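Local coordinates for protein N-acetylmuramoyl-L-alanine amidase amiD (Escherichia coli, PDB 3D2Y) that uses zinc to hydrolyse the amide bond between N-acetylmuramoyl groups and the L-amino acid of cell-wall peptides, anhydro-muramoyl substrates included, at residues A178-Q183 against Q248-A253; A193-V198 against H233-L238. One frame throughout, in Å; residues are numbered along the deposited sequence.

Contact 1: A178-Q183 against Q248-A253; sequences AWPDAQ and QAIAEA
The pyrrolidine ring of P180 sits between the indole of W179 and the flank of helix 245-258, where A253 and I250 meet it. On one face of the indole lies P180 CD, 3.4 Å above the plane and displaced toward the rim. The indole itself packs on W168, Q169 and A172 of helix 168-173. The segment runs between helix 168-173 and helix 182-189, at the start of the all-helical C-terminal part of the enzyme; the proline packs there on helix 245-258, the last helix of the chain.

Two methylenes of the proline ring, CB and CG, meet the helix. P180 CB lies 3.8 Å from A253 CB, and the P180 and A253 CA atoms are 5.5 Å apart, an approach consistent with the small alanine side chain. One turn back along the same helical face, I250 sends out its CG2 branch, anti to the backbone N (chi1 of -71° for CG1), to touch P180 CG at 4.1 Å; the two side chains pass at a slant rather than end to end. All three residues are buried, and V185 and L254 also touch P180, so the direct contact is purely hydrophobic.

D181, at the N-cap position of helix 182-189, pairs its carboxylate with K257 in a salt bridge, and the same lysine is hydrogen-bonded to the carbonyl of W179, while Y258 bonds the W179 amide. Between the two backbones stands a single bridging water: it accepts from D181 N at 3.0 Å and donates to A253 O, also at 3.0 Å.

Contact 2: A193-V198 against H233-L238; sequences APHTPV and HFRPTL
The chain of R235, with CG anti to the backbone N (chi1 -152°) and then folded at chi2 and chi3 (-78° and -59°), curls its guanidinium back toward the loop that carries H195, whose CG stands anti to the carbonyl carbon, beside the backbone N. That loop contains a type I turn, A193 to T196, in the connection between helices 182-189 and 200-210; R235 opens a second type I turn at the end of helix 220-234.

R235 NH2 arrives at the edge of the imidazole, close to its plane, 3.7 Å from H195 ND1, with the guanidinium turned steeply against the ring. The faces of the imidazole are taken by aliphatic groups: L238 CD2 stands over one, 4.2 Å from H195 CE1, and P194 CB over the opposite one.

Its own turn also holds the arginine: R235 NE and NH1 grip the single oxygen L238 O side-on, each at 2.9 Å, the NE bond lying on a carbonyl lone pair and the NH1 bond coming from above the carbonyl plane.

D244 binds both H195 ND1 and R235 NH2, and E246 adds a second carboxylate to NH2. The two basic groups are therefore joined through shared acid, which probably offsets the arginine's charge and may favour a protonated imidazole.

How the contacts relate
After the mixed sheet of the amidase fold and helix 168-173, the chain enters its helical C-terminal part through 178-183. Contact 1 brings this entry to helix 245-258, closing a loop with 64 residues between its ends. Contact 2 lies wholly within that loop: 193-198, following helix 182-189, meets 233-238 at the end of helix 220-234, and helix 200-210 and most of helix 220-234 fall between them. The smaller closure thus ties an inter-helix turn to a helix end, the larger one the start of helix 182-189 to helix 245-258. The two also touch: I250 CD1 packs 3.5 Å from F234 O, and A178 O lies 3.5 Å from F234 CE1.

Contact 1: A178-Q183 against Q248-A253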
# COMPACT_ATOMS: atom_id res chain seq x y z
N ALA A 178 -2.15 7.84 -4.10
CA ALA A 178 -1.40 8.68 -5.07
C ALA A 178 -1.76 8.32 -6.52
O ALA A 178 -1.94 7.16 -6.88
CB ALA A 178 0.11 8.47 -4.86
N TRP A 179 -1.88 9.34 -7.35
CA TRP A 179 -1.99 9.08 -8.81
C TRP A 179 -1.43 10.30 -9.51
O TRP A 179 -1.67 11.42 -9.06
CB TRP A 179 -3.45 8.83 -9.20
CG TRP A 179 -3.59 8.13 -10.52
CD1 TRP A 179 -3.88 8.71 -11.74
CD2 TRP A 179 -3.40 6.73 -10.78
NE1 TRP A 179 -3.91 7.74 -12.73
CE2 TRP A 179 -3.60 6.53 -12.17
CE3 TRP A 179 -3.07 5.62 -9.97
CZ2 TRP A 179 -3.51 5.25 -12.77
CZ3 TRP A 179 -2.95 4.37 -10.57
CH2 TRP A 179 -3.17 4.19 -11.96
N PRO A 180 -0.66 10.08 -10.61
CA PRO A 180 -0.04 11.16 -11.37
C PRO A 180 -1.07 11.98 -12.18
O PRO A 180 -2.10 11.44 -12.61
CB PRO A 180 0.93 10.42 -12.30
CG PRO A 180 0.31 9.11 -12.50
CD PRO A 180 -0.36 8.77 -11.21
N ASP A 181 -0.79 13.28 -12.36
CA ASP A 181 -1.62 14.10 -13.23
C ASP A 181 -1.31 13.72 -14.67
O ASP A 181 -0.15 13.76 -15.10
CB ASP A 181 -1.39 15.59 -12.97
CG ASP A 181 -1.85 16.03 -11.57
OD1 ASP A 181 -2.64 15.29 -10.92
OD2 ASP A 181 -1.42 17.11 -11.12
N ALA A 182 -2.36 13.36 -15.41
CA ALA A 182 -2.25 12.83 -16.78
C ALA A 182 -1.50 13.76 -17.74
O ALA A 182 -0.70 13.29 -18.55
CB ALA A 182 -3.62 12.51 -17.32
N GLN A 183 -1.73 15.06 -17.63
CA GLN A 183 -1.01 16.04 -18.46
C GLN A 183 0.49 16.06 -18.13
O GLN A 183 1.33 16.25 -19.02
CB GLN A 183 -1.61 17.45 -18.30
CG GLN A 183 -3.07 17.57 -18.70
CD GLN A 183 -3.27 17.65 -20.21
OE1 GLN A 183 -2.99 18.67 -20.83
NE2 GLN A 183 -3.79 16.57 -20.80
N GLN A 248 8.70 5.35 -16.73
CA GLN A 248 9.52 6.45 -16.30
C GLN A 248 8.72 7.75 -16.12
O GLN A 248 8.90 8.45 -15.12
CB GLN A 248 10.67 6.67 -17.29
CG GLN A 248 11.53 7.86 -16.92
CD GLN A 248 12.62 8.18 -17.92
OE1 GLN A 248 12.41 8.19 -19.14
NE2 GLN A 248 13.81 8.48 -17.40
N ALA A 249 7.86 8.10 -17.08
CA ALA A 249 7.09 9.35 -17.03
C ALA A 249 6.14 9.38 -15.83
O ALA A 249 5.96 10.42 -15.19
CB ALA A 249 6.31 9.56 -18.31
N ILE A 250 5.57 8.22 -15.52
CA ILE A 250 4.68 8.08 -14.37
C ILE A 250 5.45 8.33 -13.08
O ILE A 250 4.99 9.12 -12.22
CB ILE A 250 3.98 6.70 -14.41
CG1 ILE A 250 2.94 6.70 -15.56
CG2 ILE A 250 3.33 6.35 -13.05
CD1 ILE A 250 2.37 5.30 -15.87
N ALA A 251 6.62 7.69 -12.97
CA ALA A 251 7.52 7.86 -11.83
C ALA A 251 7.91 9.32 -11.68
O ALA A 251 7.89 9.85 -10.57
CB ALA A 251 8.78 6.99 -12.01
N GLU A 252 8.26 9.97 -12.80
CA GLU A 252 8.63 11.38 -12.82
C GLU A 252 7.50 12.30 -12.38
O GLU A 252 7.75 13.26 -11.62
CB GLU A 252 9.16 11.79 -14.20
CG GLU A 252 10.58 11.23 -14.50
CD GLU A 252 11.11 11.56 -15.90
OE1 GLU A 252 10.40 11.30 -16.90
OE2 GLU A 252 12.24 12.11 -15.99
N ALA A 253 6.29 12.01 -12.86
CA ALA A 253 5.09 12.76 -12.47
C ALA A 253 4.67 12.52 -11.00
O ALA A 253 4.30 13.48 -10.29
CB ALA A 253 3.94 12.48 -13.40
O HOH W 1 1.73 14.61 -11.47

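Contact 2: A193-V198 against H233-L238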
# COMPACT_ATOMS: atom_id res chain seq x y z
N ALA A 193 7.00 7.04 -27.70
CA ALA A 193 5.93 6.04 -27.60
C ALA A 193 5.98 5.44 -26.18
O ALA A 193 7.08 5.29 -25.60
CB ALA A 193 6.12 4.94 -28.63
N PRO A 194 4.81 5.10 -25.60
CA PRO A 194 4.83 4.63 -24.21
C PRO A 194 5.84 3.50 -23.92
O PRO A 194 6.53 3.52 -22.88
CB PRO A 194 3.38 4.15 -23.97
CG PRO A 194 2.56 4.92 -24.95
CD PRO A 194 3.44 5.10 -26.16
N HIS A 195 5.92 2.52 -24.82
CA HIS A 195 6.80 1.36 -24.65
C HIS A 195 8.23 1.52 -25.19
O HIS A 195 8.96 0.53 -25.32
CB HIS A 195 6.15 0.10 -25.25
CG HIS A 195 4.80 -0.21 -24.70
ND1 HIS A 195 4.44 0.03 -23.38
CD2 HIS A 195 3.71 -0.76 -25.28
CE1 HIS A 195 3.19 -0.35 -23.19
NE2 HIS A 195 2.72 -0.83 -24.32
N THR A 196 8.64 2.75 -25.50
CA THR A 196 10.03 3.02 -25.87
C THR A 196 10.93 2.59 -24.70
O THR A 196 10.71 3.05 -23.58
CB THR A 196 10.25 4.53 -26.18
OG1 THR A 196 9.37 4.95 -27.24
CG2 THR A 196 11.71 4.82 -26.57
N PRO A 197 11.92 1.70 -24.95
CA PRO A 197 12.85 1.22 -23.91
C PRO A 197 13.67 2.34 -23.30
O PRO A 197 14.22 3.18 -24.02
CB PRO A 197 13.78 0.27 -24.68
CG PRO A 197 12.99 -0.17 -25.86
CD PRO A 197 12.20 1.06 -26.26
N VAL A 198 13.73 2.36 -21.96
CA VAL A 198 14.46 3.36 -21.21
C VAL A 198 15.57 2.69 -20.40
O VAL A 198 15.50 1.50 -20.11
CB VAL A 198 13.47 4.17 -20.31
CG1 VAL A 198 14.07 4.58 -18.98
CG2 VAL A 198 12.92 5.36 -21.07
N HIS A 233 0.95 -1.37 -9.64
CA HIS A 233 0.24 -0.29 -8.94
C HIS A 233 -0.15 0.85 -9.93
O HIS A 233 -1.30 1.33 -9.94
CB HIS A 233 1.13 0.20 -7.78
CG HIS A 233 0.47 1.15 -6.82
ND1 HIS A 233 0.85 1.25 -5.49
CD2 HIS A 233 -0.49 2.09 -7.01
CE1 HIS A 233 0.14 2.21 -4.91
NE2 HIS A 233 -0.67 2.74 -5.82
N PHE A 234 0.80 1.28 -10.76
CA PHE A 234 0.69 2.56 -11.46
C PHE A 234 0.64 2.46 -12.98
O PHE A 234 0.34 3.46 -13.64
CB PHE A 234 1.82 3.52 -11.04
CG PHE A 234 1.78 3.94 -9.61
CD1 PHE A 234 0.88 4.94 -9.21
CD2 PHE A 234 2.67 3.39 -8.68
CE1 PHE A 234 0.83 5.36 -7.90
CE2 PHE A 234 2.60 3.82 -7.33
CZ PHE A 234 1.69 4.83 -6.96
N ARG A 235 0.86 1.25 -13.54
CA ARG A 235 0.79 1.06 -15.00
C ARG A 235 0.42 -0.40 -15.28
O ARG A 235 1.20 -1.17 -15.84
CB ARG A 235 2.10 1.45 -15.70
CG ARG A 235 1.94 1.94 -17.17
CD ARG A 235 1.73 0.80 -18.18
NE ARG A 235 2.85 -0.13 -18.16
CZ ARG A 235 3.94 -0.02 -18.92
NH1 ARG A 235 4.91 -0.92 -18.81
NH2 ARG A 235 4.07 0.97 -19.79
N PRO A 236 -0.77 -0.80 -14.82
CA PRO A 236 -1.14 -2.21 -14.81
C PRO A 236 -1.46 -2.83 -16.15
O PRO A 236 -1.62 -4.04 -16.22
CB PRO A 236 -2.37 -2.24 -13.91
CG PRO A 236 -2.91 -0.87 -13.94
CD PRO A 236 -1.78 0.05 -14.16
N THR A 237 -1.53 -2.04 -17.21
CA THR A 237 -1.66 -2.61 -18.56
C THR A 237 -0.47 -3.46 -19.00
O THR A 237 -0.64 -4.40 -19.80
CB THR A 237 -1.93 -1.51 -19.62
OG1 THR A 237 -0.84 -0.57 -19.66
CG2 THR A 237 -3.25 -0.79 -19.29
N LEU A 238 0.72 -3.15 -18.49
CA LEU A 238 1.89 -4.01 -18.71
C LEU A 238 2.84 -3.90 -17.55
O LEU A 238 3.35 -2.81 -17.27
CB LEU A 238 2.61 -3.67 -20.02
CG LEU A 238 3.85 -4.53 -20.38
CD1 LEU A 238 3.44 -5.97 -20.71
CD2 LEU A 238 4.61 -3.94 -21.53